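PDB 3A8T: adenylate isopentenyltransferase from Humulus lupulus, which transfers an isopentenyl group from dimethylallyl diphosphate to ATP, ADP or AMP, a step in cytokinin biosynthesis. Local coordinates for residues M46-T49 with G50-K53; E109-P112 with A113-R116; K121-S124 with E125-R129; H218-S222 with A223-G227; P235-D238 with R239-K243. All coordinates share one frame; numbering follows the deposited sequence.

Contact 1 (M46-T49 with G50-K53); sequences MGAT and GTGK. With PO4 (phosphate ion), chain C.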
loop_
_atom_site.group_PDB
_atom_site.type_symbol
_atom_site.label_atom_id
_atom_site.label_comp_id
_atom_site.label_asym_id
_atom_site.label_seq_id
_atom_site.Cartn_x
_atom_site.Cartn_y
_atom_site.Cartn_z
ATOM N N MET A 46 -10.340 -0.183 -2.599
ATOM C CA MET A 46 -9.425 -0.700 -3.599
ATOM C C MET A 46 -8.765 0.310 -4.549
ATOM O O MET A 46 -9.252 1.431 -4.769
ATOM C CB MET A 46 -10.148 -1.724 -4.457
ATOM C CG MET A 46 -10.280 -3.096 -3.822
ATOM S SD MET A 46 -11.146 -4.243 -4.952
ATOM C CE MET A 46 -12.275 -3.085 -5.474
ATOM N N GLY A 47 -7.657 -0.128 -5.130
ATOM C CA GLY A 47 -6.920 0.702 -6.052
ATOM C C GLY A 47 -5.425 0.400 -5.999
ATOM O O GLY A 47 -4.914 -0.243 -5.062
ATOM N N ALA A 48 -4.731 0.835 -7.037
ATOM C CA ALA A 48 -3.297 0.650 -7.104
ATOM C C ALA A 48 -2.633 1.426 -5.958
ATOM O O ALA A 48 -3.277 2.255 -5.292
ATOM C CB ALA A 48 -2.755 1.147 -8.456
ATOM N N THR A 49 -1.343 1.122 -5.758
ATOM C CA THR A 49 -0.466 1.725 -4.772
ATOM C C THR A 49 -0.438 3.239 -4.903
ATOM O O THR A 49 -0.284 3.775 -5.994
ATOM C CB THR A 49 0.962 1.208 -4.963
ATOM O OG1 THR A 49 1.880 1.981 -4.174
ATOM C CG2 THR A 49 1.354 1.279 -6.449
ATOM N N GLY A 50 -0.599 3.927 -3.783
ATOM C CA GLY A 50 -0.569 5.364 -3.805
ATOM C C GLY A 50 -1.797 6.061 -4.343
ATOM O O GLY A 50 -1.715 7.267 -4.577
ATOM N N THR A 51 -2.932 5.388 -4.532
ATOM C CA THR A 51 -4.089 6.120 -5.021
ATOM C C THR A 51 -4.892 6.861 -3.895
ATOM O O THR A 51 -5.979 7.338 -4.125
ATOM C CB THR A 51 -5.075 5.215 -5.815
ATOM O OG1 THR A 51 -5.438 4.102 -5.008
ATOM C CG2 THR A 51 -4.493 4.771 -7.146
ATOM N N GLY A 52 -4.339 6.981 -2.699
ATOM C CA GLY A 52 -5.052 7.691 -1.649
ATOM C C GLY A 52 -6.077 6.868 -0.880
ATOM O O GLY A 52 -6.999 7.434 -0.325
ATOM N N LYS A 53 -5.928 5.539 -0.860
ATOM C CA LYS A 53 -6.849 4.703 -0.135
ATOM C C LYS A 53 -6.842 4.913 1.375
ATOM O O LYS A 53 -7.895 4.981 2.004
ATOM C CB LYS A 53 -6.590 3.257 -0.456
ATOM C CG LYS A 53 -7.296 2.818 -1.721
ATOM C CD LYS A 53 -6.454 1.847 -2.527
ATOM C CE LYS A 53 -5.396 1.065 -1.704
ATOM N NZ LYS A 53 -4.097 1.238 -2.453
HETATM P P PO4 C . -2.559 4.220 -0.680
HETATM O O1 PO4 C . -2.972 3.882 0.715
HETATM O O2 PO4 C . -1.397 3.365 -1.065
HETATM O O3 PO4 C . -3.693 3.980 -1.614
HETATM O O4 PO4 C . -2.171 5.647 -0.747
#
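K53 NZ sits among three oxygens and donates to each: G47 O and A48 O, both 3.1 Å from NZ, and O3 of a bound phosphate ion, 2.9 Å from NZ. Both carbonyls are approached from above their planes, about 60° out, rather than on a lone pair. The lysine chain bends at its last three torsions to arrive there, which lays CD against M46 C at 3.4 Å. A48 O has two more donors. T51 OG1 meets it in the carbonyl plane at 2.9 Å, and T51 N closes the type II turn from A48 to T51. This is the Walker A P-loop, which binds ATP in this enzyme and here leads from strand 41-46 into helix 53-61. Its backbone wraps the phosphate, with G50 N donating to O2 at 2.9 Å and K53 N to O3 at 2.8 Å; G52 N, at the N-cap, and S54 OG add their bonds. Glycine suits the bends: a CB on G47 would collide with T51 OG1, and G50 and G52 take up positive phi. Further out, T49 is held by R194 through OG1 and by Q282 through its backbone N, while A48 and T51 rest on L187.

Contact 2 (E109-P112 with A113-R116); sequences ELTP and ADFR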
loop_
_atom_site.group_PDB
_atom_site.type_symbol
_atom_site.label_atom_id
_atom_site.label_comp_id
_atom_site.label_asym_id
_atom_site.label_seq_id
_atom_site.Cartn_x
_atom_site.Cartn_y
_atom_site.Cartn_z
ATOM N N GLU A 109 6.851 -15.262 5.963
ATOM C CA GLU A 109 5.778 -14.618 5.268
ATOM C C GLU A 109 4.396 -14.842 5.907
ATOM O O GLU A 109 4.101 -15.898 6.441
ATOM C CB GLU A 109 5.791 -15.083 3.811
ATOM C CG GLU A 109 5.203 -14.056 2.867
ATOM C CD GLU A 109 5.607 -14.259 1.398
ATOM O OE1 GLU A 109 6.800 -14.060 1.036
ATOM O OE2 GLU A 109 4.698 -14.622 0.601
ATOM N N LEU A 110 3.571 -13.806 5.873
ATOM C CA LEU A 110 2.209 -13.913 6.364
ATOM C C LEU A 110 1.513 -14.380 5.129
ATOM O O LEU A 110 1.302 -13.593 4.231
ATOM C CB LEU A 110 1.595 -12.559 6.722
ATOM C CG LEU A 110 0.173 -12.816 7.262
ATOM C CD1 LEU A 110 0.332 -13.474 8.641
ATOM C CD2 LEU A 110 -0.685 -11.553 7.365
ATOM N N THR A 111 1.163 -15.652 5.065
ATOM C CA THR A 111 0.493 -16.158 3.879
ATOM C C THR A 111 -0.919 -15.621 3.760
ATOM O O THR A 111 -1.480 -15.129 4.710
ATOM C CB THR A 111 0.352 -17.657 3.922
ATOM O OG1 THR A 111 -0.641 -17.987 4.930
ATOM C CG2 THR A 111 1.739 -18.341 4.208
ATOM N N PRO A 112 -1.505 -15.719 2.565
ATOM C CA PRO A 112 -2.867 -15.260 2.282
ATOM C C PRO A 112 -3.881 -16.014 3.143
ATOM O O PRO A 112 -4.961 -15.495 3.477
ATOM C CB PRO A 112 -3.021 -15.563 0.811
ATOM C CG PRO A 112 -1.604 -15.429 0.327
ATOM C CD PRO A 112 -0.831 -16.132 1.331
ATOM N N ALA A 113 -3.521 -17.239 3.508
ATOM C CA ALA A 113 -4.390 -18.038 4.374
ATOM C C ALA A 113 -4.285 -17.520 5.816
ATOM O O ALA A 113 -5.268 -17.493 6.527
ATOM C CB ALA A 113 -3.996 -19.484 4.294
ATOM N N ASP A 114 -3.081 -17.115 6.230
ATOM C CA ASP A 114 -2.858 -16.551 7.554
ATOM C C ASP A 114 -3.700 -15.283 7.634
ATOM O O ASP A 114 -4.368 -15.009 8.657
ATOM C CB ASP A 114 -1.391 -16.149 7.752
ATOM C CG ASP A 114 -0.424 -17.332 7.650
ATOM O OD1 ASP A 114 -0.837 -18.416 8.095
ATOM O OD2 ASP A 114 0.741 -17.171 7.162
ATOM N N PHE A 115 -3.660 -14.512 6.551
ATOM C CA PHE A 115 -4.395 -13.266 6.476
ATOM C C PHE A 115 -5.917 -13.433 6.604
ATOM O O PHE A 115 -6.576 -12.693 7.337
ATOM C CB PHE A 115 -4.093 -12.549 5.162
ATOM C CG PHE A 115 -4.767 -11.213 5.056
ATOM C CD1 PHE A 115 -4.361 -10.159 5.875
ATOM C CD2 PHE A 115 -5.847 -11.037 4.218
ATOM C CE1 PHE A 115 -5.033 -8.955 5.860
ATOM C CE2 PHE A 115 -6.530 -9.866 4.184
ATOM C CZ PHE A 115 -6.142 -8.802 5.005
ATOM N N ARG A 116 -6.461 -14.370 5.845
ATOM C CA ARG A 116 -7.890 -14.675 5.882
ATOM C C ARG A 116 -8.311 -14.937 7.328
ATOM O O ARG A 116 -9.329 -14.427 7.802
ATOM C CB ARG A 116 -8.185 -15.903 5.001
ATOM C CG ARG A 116 -9.544 -16.534 5.187
ATOM C CD ARG A 116 -9.731 -17.738 4.262
ATOM N NE ARG A 116 -11.121 -18.216 4.308
ATOM C CZ ARG A 116 -12.154 -17.705 3.622
ATOM N NH1 ARG A 116 -11.993 -16.677 2.777
ATOM N NH2 ARG A 116 -13.368 -18.192 3.826
#
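D114 turns back over T111 at the start of helix 112-128, and the two form a capping box. D114 OD2 accepts from T111 N at 2.6 Å, met on its anti side and 32° out of the carboxylate plane. In return D114 N donates to T111 OG1 at 2.9 Å, although the hydroxyl is crowded in the model and its place is less sure. The carboxylate reaches the cap because CG stands beside D114's own backbone N, opposite the carbonyl carbon (chi1 -62°). P112 suits the first helical turn, where no N-H is needed for the helix ladder. That ladder begins with F115 N to T111 O at 2.9 Å and R116 N to P112 O at 3.0 Å. Carbon packing is tight beside the box: L110 CD1 presses on D114 CB at 3.3 Å, and CD2 lies at the edge of the F115 ring, which stacks on F142. Away from L110 the contact is looser, with A113 exposed to solvent. R116 extends away to bond the carbonyl oxygens of A145 and V148. With an alanine in place of D114, T111 N would probably lose its acceptor and the chain entering the helix would be freer to shift. A carboxylate here is also likely to interact favourably with the positive end of the helix dipole, so the cap probably gains from charge as well as from its bonds.

Contact 3 (K121-S124 with E125-R129); sequences KAVS and EITGR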
loop_
_atom_site.group_PDB
_atom_site.type_symbol
_atom_site.label_atom_id
_atom_site.label_comp_id
_atom_site.label_asym_id
_atom_site.label_seq_id
_atom_site.Cartn_x
_atom_site.Cartn_y
_atom_site.Cartn_z
ATOM N N LYS A 121 -11.215 -12.478 11.655
ATOM C CA LYS A 121 -11.421 -12.279 13.086
ATOM C C LYS A 121 -11.727 -10.780 13.356
ATOM O O LYS A 121 -12.708 -10.444 14.036
ATOM C CB LYS A 121 -10.161 -12.693 13.871
ATOM C CG LYS A 121 -9.968 -14.191 14.012
ATOM C CD LYS A 121 -8.517 -14.542 14.474
ATOM C CE LYS A 121 -8.089 -15.995 14.090
ATOM N NZ LYS A 121 -6.572 -16.239 14.159
ATOM N N ALA A 122 -10.870 -9.915 12.807
ATOM C CA ALA A 122 -10.991 -8.479 12.933
ATOM C C ALA A 122 -12.293 -7.996 12.334
ATOM O O ALA A 122 -12.916 -7.079 12.873
ATOM C CB ALA A 122 -9.815 -7.772 12.259
ATOM N N VAL A 123 -12.721 -8.582 11.231
ATOM C CA VAL A 123 -13.996 -8.107 10.659
ATOM C C VAL A 123 -15.099 -8.365 11.687
ATOM O O VAL A 123 -15.926 -7.530 11.989
ATOM C CB VAL A 123 -14.348 -8.839 9.378
ATOM C CG1 VAL A 123 -15.734 -8.590 9.000
ATOM C CG2 VAL A 123 -13.436 -8.396 8.284
ATOM N N SER A 124 -15.027 -9.544 12.261
ATOM C CA SER A 124 -15.998 -10.006 13.210
ATOM C C SER A 124 -15.996 -9.180 14.513
ATOM O O SER A 124 -17.020 -8.853 15.089
ATOM C CB SER A 124 -15.682 -11.470 13.441
ATOM O OG SER A 124 -16.779 -12.098 14.024
ATOM N N GLU A 125 -14.818 -8.813 14.947
ATOM C CA GLU A 125 -14.666 -8.037 16.144
ATOM C C GLU A 125 -15.160 -6.606 16.037
ATOM O O GLU A 125 -15.760 -6.104 16.980
ATOM C CB GLU A 125 -13.197 -8.055 16.550
ATOM C CG GLU A 125 -12.823 -9.388 17.191
ATOM C CD GLU A 125 -11.386 -9.778 16.951
ATOM O OE1 GLU A 125 -11.058 -10.945 17.247
ATOM O OE2 GLU A 125 -10.592 -8.930 16.470
ATOM N N ILE A 126 -14.891 -5.970 14.894
ATOM C CA ILE A 126 -15.275 -4.597 14.641
ATOM C C ILE A 126 -16.778 -4.444 14.603
ATOM O O ILE A 126 -17.324 -3.507 15.153
ATOM C CB ILE A 126 -14.654 -4.080 13.267
ATOM C CG1 ILE A 126 -13.133 -4.054 13.361
ATOM C CG2 ILE A 126 -15.220 -2.749 12.898
ATOM C CD1 ILE A 126 -12.470 -4.151 12.052
ATOM N N THR A 127 -17.416 -5.342 13.882
ATOM C CA THR A 127 -18.854 -5.361 13.750
ATOM C C THR A 127 -19.386 -5.542 15.151
ATOM O O THR A 127 -20.402 -4.964 15.521
ATOM C CB THR A 127 -19.305 -6.566 12.890
ATOM O OG1 THR A 127 -18.647 -6.521 11.617
ATOM C CG2 THR A 127 -20.816 -6.507 12.656
ATOM N N GLY A 128 -18.685 -6.354 15.941
ATOM C CA GLY A 128 -19.116 -6.565 17.313
ATOM C C GLY A 128 -19.226 -5.223 18.031
ATOM O O GLY A 128 -20.207 -4.959 18.728
ATOM N N ARG A 129 -18.226 -4.362 17.872
ATOM C CA ARG A 129 -18.278 -3.067 18.539
ATOM C C ARG A 129 -19.175 -2.070 17.804
ATOM O O ARG A 129 -19.149 -0.875 18.090
ATOM C CB ARG A 129 -16.882 -2.490 18.670
ATOM C CG ARG A 129 -15.952 -3.347 19.486
ATOM C CD ARG A 129 -14.560 -2.697 19.611
ATOM N NE ARG A 129 -13.746 -2.860 18.415
ATOM C CZ ARG A 129 -12.985 -3.916 18.131
ATOM N NH1 ARG A 129 -12.905 -4.945 18.959
ATOM N NH2 ARG A 129 -12.288 -3.939 16.997
#
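Helical i to i+4 contacts join K121-S124 to E125-R129 at the C-terminal end of helix 112-128, on the flank of the central sheet. E125 N bonds K121 O at 2.8 Å, and I126 N bonds A122 O at 3.0 Å. The E125 side chain folds back along the turn: CG lies beside the backbone N (chi1 -76°) and comes to 3.3 Å from K121 O, and the carboxylate lies back along the turn beside K121 and A122 while the residue stays in solvent. On the buried face, I126 CD1 lies 3.1 Å from A122 O and loosely meets A122 CB. These apolar residues suit a helix that covers one side of a parallel sheet, as in the P-loop NTPase fold. A122, V123 and I126 rest on I69 of strand 66-70, and I126 and T127 on P133 of strand 132-136. T127 turns OG1 toward its own helix, 2.9 Å from V123 O, and T127 N donates to that same oxygen, almost straight at 169°. G128 follows, its N bonded to S124 O at 3.1 Å; a CB there would clash with E125 O. R129 leaves the helix, yet E125 O sits over the centre of its guanidinium face while NH2 forms a salt bridge with E67.

Contact 4 (H218-S222 with A223-G227); sequences HDEDS and ATRTG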
loop_
_atom_site.group_PDB
_atom_site.type_symbol
_atom_site.label_atom_id
_atom_site.label_comp_id
_atom_site.label_asym_id
_atom_site.label_seq_id
_atom_site.Cartn_x
_atom_site.Cartn_y
_atom_site.Cartn_z
ATOM N N HIS A 218 20.431 -10.931 -1.546
ATOM C CA HIS A 218 20.871 -9.648 -2.108
ATOM C C HIS A 218 20.896 -9.531 -3.606
ATOM O O HIS A 218 20.722 -8.427 -4.154
ATOM C CB HIS A 218 22.238 -9.230 -1.541
ATOM C CG HIS A 218 22.215 -8.932 -0.070
ATOM N ND1 HIS A 218 23.306 -9.147 0.746
ATOM C CD2 HIS A 218 21.233 -8.461 0.732
ATOM C CE1 HIS A 218 22.996 -8.832 1.989
ATOM N NE2 HIS A 218 21.743 -8.412 2.009
ATOM N N ASP A 219 21.104 -10.668 -4.264
ATOM C CA ASP A 219 21.143 -10.720 -5.720
ATOM C C ASP A 219 19.823 -11.149 -6.320
ATOM O O ASP A 219 19.785 -11.488 -7.493
ATOM C CB ASP A 219 22.186 -11.731 -6.199
ATOM C CG ASP A 219 22.144 -13.035 -5.404
ATOM O OD1 ASP A 219 21.079 -13.446 -4.845
ATOM O OD2 ASP A 219 23.209 -13.666 -5.332
ATOM N N GLU A 220 18.755 -11.104 -5.530
ATOM C CA GLU A 220 17.451 -11.609 -5.960
ATOM C C GLU A 220 16.319 -10.581 -5.956
ATOM O O GLU A 220 16.266 -9.678 -5.122
ATOM C CB GLU A 220 17.117 -12.868 -5.097
ATOM C CG GLU A 220 15.692 -13.369 -5.180
ATOM C CD GLU A 220 15.348 -14.542 -4.227
ATOM O OE1 GLU A 220 15.811 -14.597 -3.063
ATOM O OE2 GLU A 220 14.569 -15.417 -4.634
ATOM N N ASP A 221 15.428 -10.726 -6.939
ATOM C CA ASP A 221 14.270 -9.861 -7.160
ATOM C C ASP A 221 13.231 -10.057 -6.066
ATOM O O ASP A 221 13.222 -11.057 -5.362
ATOM C CB ASP A 221 13.664 -10.199 -8.539
ATOM C CG ASP A 221 12.570 -9.201 -9.026
ATOM O OD1 ASP A 221 11.392 -9.331 -8.637
ATOM O OD2 ASP A 221 12.884 -8.292 -9.833
ATOM N N SER A 222 12.407 -9.037 -5.911
ATOM C CA SER A 222 11.255 -9.011 -5.009
ATOM C C SER A 222 10.347 -10.238 -5.266
ATOM O O SER A 222 9.806 -10.824 -4.334
ATOM C CB SER A 222 10.380 -7.778 -5.313
ATOM O OG SER A 222 10.871 -6.595 -4.728
ATOM N N ALA A 223 10.211 -10.599 -6.541
ATOM C CA ALA A 223 9.307 -11.656 -6.968
ATOM C C ALA A 223 9.432 -12.923 -6.190
ATOM O O ALA A 223 8.432 -13.519 -5.829
ATOM C CB ALA A 223 9.477 -11.936 -8.454
ATOM N N THR A 224 10.668 -13.334 -5.947
ATOM C CA THR A 224 10.922 -14.561 -5.205
ATOM C C THR A 224 11.514 -14.370 -3.843
ATOM O O THR A 224 11.896 -15.330 -3.214
ATOM C CB THR A 224 11.829 -15.534 -6.005
ATOM O OG1 THR A 224 12.975 -14.846 -6.526
ATOM C CG2 THR A 224 11.068 -16.101 -7.107
ATOM N N ARG A 225 11.636 -13.130 -3.391
ATOM C CA ARG A 225 12.149 -12.931 -2.052
ATOM C C ARG A 225 11.011 -13.323 -1.120
ATOM O O ARG A 225 9.909 -13.686 -1.572
ATOM C CB ARG A 225 12.615 -11.509 -1.847
ATOM C CG ARG A 225 14.037 -11.350 -2.349
ATOM C CD ARG A 225 14.451 -9.928 -2.906
ATOM N NE ARG A 225 14.711 -8.985 -1.836
ATOM C CZ ARG A 225 15.878 -8.419 -1.525
ATOM N NH1 ARG A 225 17.012 -8.646 -2.196
ATOM N NH2 ARG A 225 15.897 -7.628 -0.466
ATOM N N THR A 226 11.275 -13.325 0.174
ATOM C CA THR A 226 10.235 -13.699 1.088
ATOM C C THR A 226 9.909 -12.598 2.099
ATOM O O THR A 226 10.796 -11.965 2.652
ATOM C CB THR A 226 10.592 -15.043 1.811
ATOM O OG1 THR A 226 9.615 -15.318 2.830
ATOM C CG2 THR A 226 11.940 -14.942 2.468
ATOM N N GLY A 227 8.603 -12.372 2.289
ATOM C CA GLY A 227 8.090 -11.413 3.255
ATOM C C GLY A 227 8.446 -9.939 3.017
ATOM O O GLY A 227 8.499 -9.470 1.848
#
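T224 OG1 donates to E220 OE2 at a short 2.5 Å, meeting the oxygen on its anti side and 21° out of the carboxylate plane. The two side chains cross at about a right angle, E220 reaching over with an extended chain. Next comes an Asx turn: D221 OD1 uses its anti lone pair to take A223 N at 2.7 Å, nearly straight at 168°. An aspartate suits this place because its short chain curls back onto the backbone two residues ahead. R225 N then bonds S222 O at 3.1 Å, and D221 O receives weak bonds from T224 N and R225 N. Around these bonds the aliphatic part of R225 packs, with CG 3.8 Å from E220 OE1 as the two chains run past each other in opposite directions. With an alanine in place of E220, T224 OG1 would probably lose its acceptor and the CG of R225 some of its cover. The far end of R225 is held by R229 O at NE and by D238 at NH2, and S222, whose OG bonds K230 O, touches the bound ATP. The whole turn thus lies in the connection from helix 203-210 to helix 234-243, with S222 and R225 packed on P235 of the latter.

Contact 5 (P235-D238 with R239-K243); sequences PEFD and RYFEK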
loop_
_atom_site.group_PDB
_atom_site.type_symbol
_atom_site.label_atom_id
_atom_site.label_comp_id
_atom_site.label_asym_id
_atom_site.label_seq_id
_atom_site.Cartn_x
_atom_site.Cartn_y
_atom_site.Cartn_z
ATOM N N PRO A 235 15.348 -4.646 -2.506
ATOM C CA PRO A 235 16.242 -5.326 -3.474
ATOM C C PRO A 235 17.101 -4.326 -4.246
ATOM O O PRO A 235 18.285 -4.591 -4.478
ATOM C CB PRO A 235 15.282 -6.089 -4.412
ATOM C CG PRO A 235 13.829 -5.899 -3.778
ATOM C CD PRO A 235 13.939 -4.627 -2.960
ATOM N N GLU A 236 16.505 -3.162 -4.565
ATOM C CA GLU A 236 17.166 -2.092 -5.327
ATOM C C GLU A 236 18.348 -1.543 -4.550
ATOM O O GLU A 236 19.465 -1.459 -5.087
ATOM C CB GLU A 236 16.193 -0.955 -5.704
ATOM C CG GLU A 236 15.026 -1.357 -6.567
ATOM C CD GLU A 236 13.854 -1.974 -5.783
ATOM O OE1 GLU A 236 13.991 -2.393 -4.593
ATOM O OE2 GLU A 236 12.759 -2.032 -6.369
ATOM N N PHE A 237 18.128 -1.188 -3.289
ATOM C CA PHE A 237 19.264 -0.697 -2.536
ATOM C C PHE A 237 20.255 -1.746 -2.149
ATOM O O PHE A 237 21.414 -1.420 -1.960
ATOM C CB PHE A 237 18.832 0.184 -1.354
ATOM C CG PHE A 237 18.751 1.651 -1.748
ATOM C CD1 PHE A 237 19.929 2.354 -2.106
ATOM C CD2 PHE A 237 17.504 2.294 -1.944
ATOM C CE1 PHE A 237 19.860 3.651 -2.658
ATOM C CE2 PHE A 237 17.433 3.579 -2.488
ATOM C CZ PHE A 237 18.607 4.259 -2.850
ATOM N N ASP A 238 19.832 -3.004 -2.028
ATOM C CA ASP A 238 20.796 -4.089 -1.720
ATOM C C ASP A 238 21.859 -4.116 -2.845
ATOM O O ASP A 238 23.060 -4.329 -2.613
ATOM C CB ASP A 238 20.114 -5.467 -1.619
ATOM C CG ASP A 238 19.329 -5.647 -0.312
ATOM O OD1 ASP A 238 19.506 -4.821 0.620
ATOM O OD2 ASP A 238 18.531 -6.609 -0.200
ATOM N N ARG A 239 21.428 -3.865 -4.068
ATOM C CA ARG A 239 22.360 -3.856 -5.174
ATOM C C ARG A 239 23.377 -2.727 -4.936
ATOM O O ARG A 239 24.559 -2.904 -5.118
ATOM C CB ARG A 239 21.577 -3.653 -6.447
ATOM C CG ARG A 239 22.354 -3.670 -7.728
ATOM C CD ARG A 239 21.448 -4.204 -8.841
ATOM N NE ARG A 239 22.158 -4.095 -10.091
ATOM C CZ ARG A 239 23.182 -4.868 -10.405
ATOM N NH1 ARG A 239 23.590 -5.823 -9.579
ATOM N NH2 ARG A 239 23.853 -4.632 -11.505
ATOM N N TYR A 240 22.903 -1.573 -4.492
ATOM C CA TYR A 240 23.775 -0.449 -4.184
ATOM C C TYR A 240 24.676 -0.754 -2.987
ATOM O O TYR A 240 25.861 -0.574 -3.061
ATOM C CB TYR A 240 22.945 0.780 -3.881
ATOM C CG TYR A 240 23.744 1.923 -3.390
ATOM C CD1 TYR A 240 24.350 2.812 -4.274
ATOM C CD2 TYR A 240 23.896 2.147 -2.035
ATOM C CE1 TYR A 240 25.077 3.895 -3.826
ATOM C CE2 TYR A 240 24.629 3.240 -1.578
ATOM C CZ TYR A 240 25.211 4.110 -2.477
ATOM O OH TYR A 240 25.894 5.202 -2.001
ATOM N N PHE A 241 24.117 -1.229 -1.882
ATOM C CA PHE A 241 24.945 -1.526 -0.720
ATOM C C PHE A 241 25.954 -2.659 -1.044
ATOM O O PHE A 241 26.963 -2.822 -0.390
ATOM C CB PHE A 241 24.064 -1.944 0.479
ATOM C CG PHE A 241 23.118 -0.886 0.951
ATOM C CD1 PHE A 241 23.563 0.389 1.273
ATOM C CD2 PHE A 241 21.755 -1.166 1.128
ATOM C CE1 PHE A 241 22.670 1.364 1.769
ATOM C CE2 PHE A 241 20.867 -0.155 1.634
ATOM C CZ PHE A 241 21.329 1.076 1.945
ATOM N N GLU A 242 25.654 -3.465 -2.044
ATOM C CA GLU A 242 26.560 -4.533 -2.426
ATOM C C GLU A 242 27.927 -3.939 -2.624
ATOM O O GLU A 242 28.934 -4.413 -2.095
ATOM C CB GLU A 242 26.117 -5.182 -3.741
ATOM C CG GLU A 242 26.813 -6.487 -3.945
ATOM C CD GLU A 242 26.763 -7.302 -2.669
ATOM O OE1 GLU A 242 27.803 -7.845 -2.248
ATOM O OE2 GLU A 242 25.666 -7.388 -2.084
ATOM N N LYS A 243 27.937 -2.875 -3.406
ATOM C CA LYS A 243 29.159 -2.155 -3.690
ATOM C C LYS A 243 29.544 -1.153 -2.634
ATOM O O LYS A 243 30.727 -1.046 -2.309
ATOM C CB LYS A 243 29.059 -1.482 -5.049
ATOM C CG LYS A 243 29.245 -2.481 -6.184
ATOM C CD LYS A 243 29.112 -1.815 -7.531
ATOM C CE LYS A 243 27.817 -0.978 -7.610
ATOM N NZ LYS A 243 26.650 -1.725 -7.004
#
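Helix 234-243 carries an aromatic cluster, F237, Y240 and F241, on its buried face, which packs between helices 203-210 and 257-289. F237 points its edge at the face of Y240 in an offset edge-to-face pair, the centroids 5.8 Å apart and the planes at 80°. The two side chains point the same way. With Y240 CG anti to the backbone N (chi1 173°), the ring lies alongside that of F237, CD2 4.0 Å from F237 CD1; Y240 CB packs on the same CD1 at 3.8 Å. Large flat rings suit this face because they fill the space between helices: F237 meets F204 and F264, Y240 also meets F264, and F241 meets Y211. The ladder beneath is uneven. R239 N bonds P235 O at 3.3 Å and Y240 N bonds E236 O only weakly, whereas E242 N reaches D238 O at 2.8 Å. The buried carboxylates are satisfied, E236 by G233 N and N274, D238 by salt bridges from R225 and R229 to OD2, while exposed E242 pairs with R245. The shortest of these backbone bonds runs between two ring bearers, F241 N meeting F237 O at 2.7 Å. Over that same bond the F241 ring leans back on F237, its CE2 3.6 Å from F237 CB.

How the contacts relate
The five contacts follow one another along the chain without nesting. Contact 1 lies nearest the middle, about 7 Å from the chain centre, where strand 41-46 gives way to helix 53-61. Contacts 2 and 3 share helix 112-128, at its start and its end, with centres about 18 Å apart. Contacts 4 and 5 lie close together, centres about 12 Å apart, joined by the salt bridge between R225 and D238, with S222 of contact 4 touching the bound ATP. E109 of contact 2 reaches G227 of contact 4, linking the regions. Contacts 3 and 5 are farthest apart, about 42 Å between centres, so the set spans the parallel-sheet core and the helical region, with ATP near contacts 1, 2 and 4.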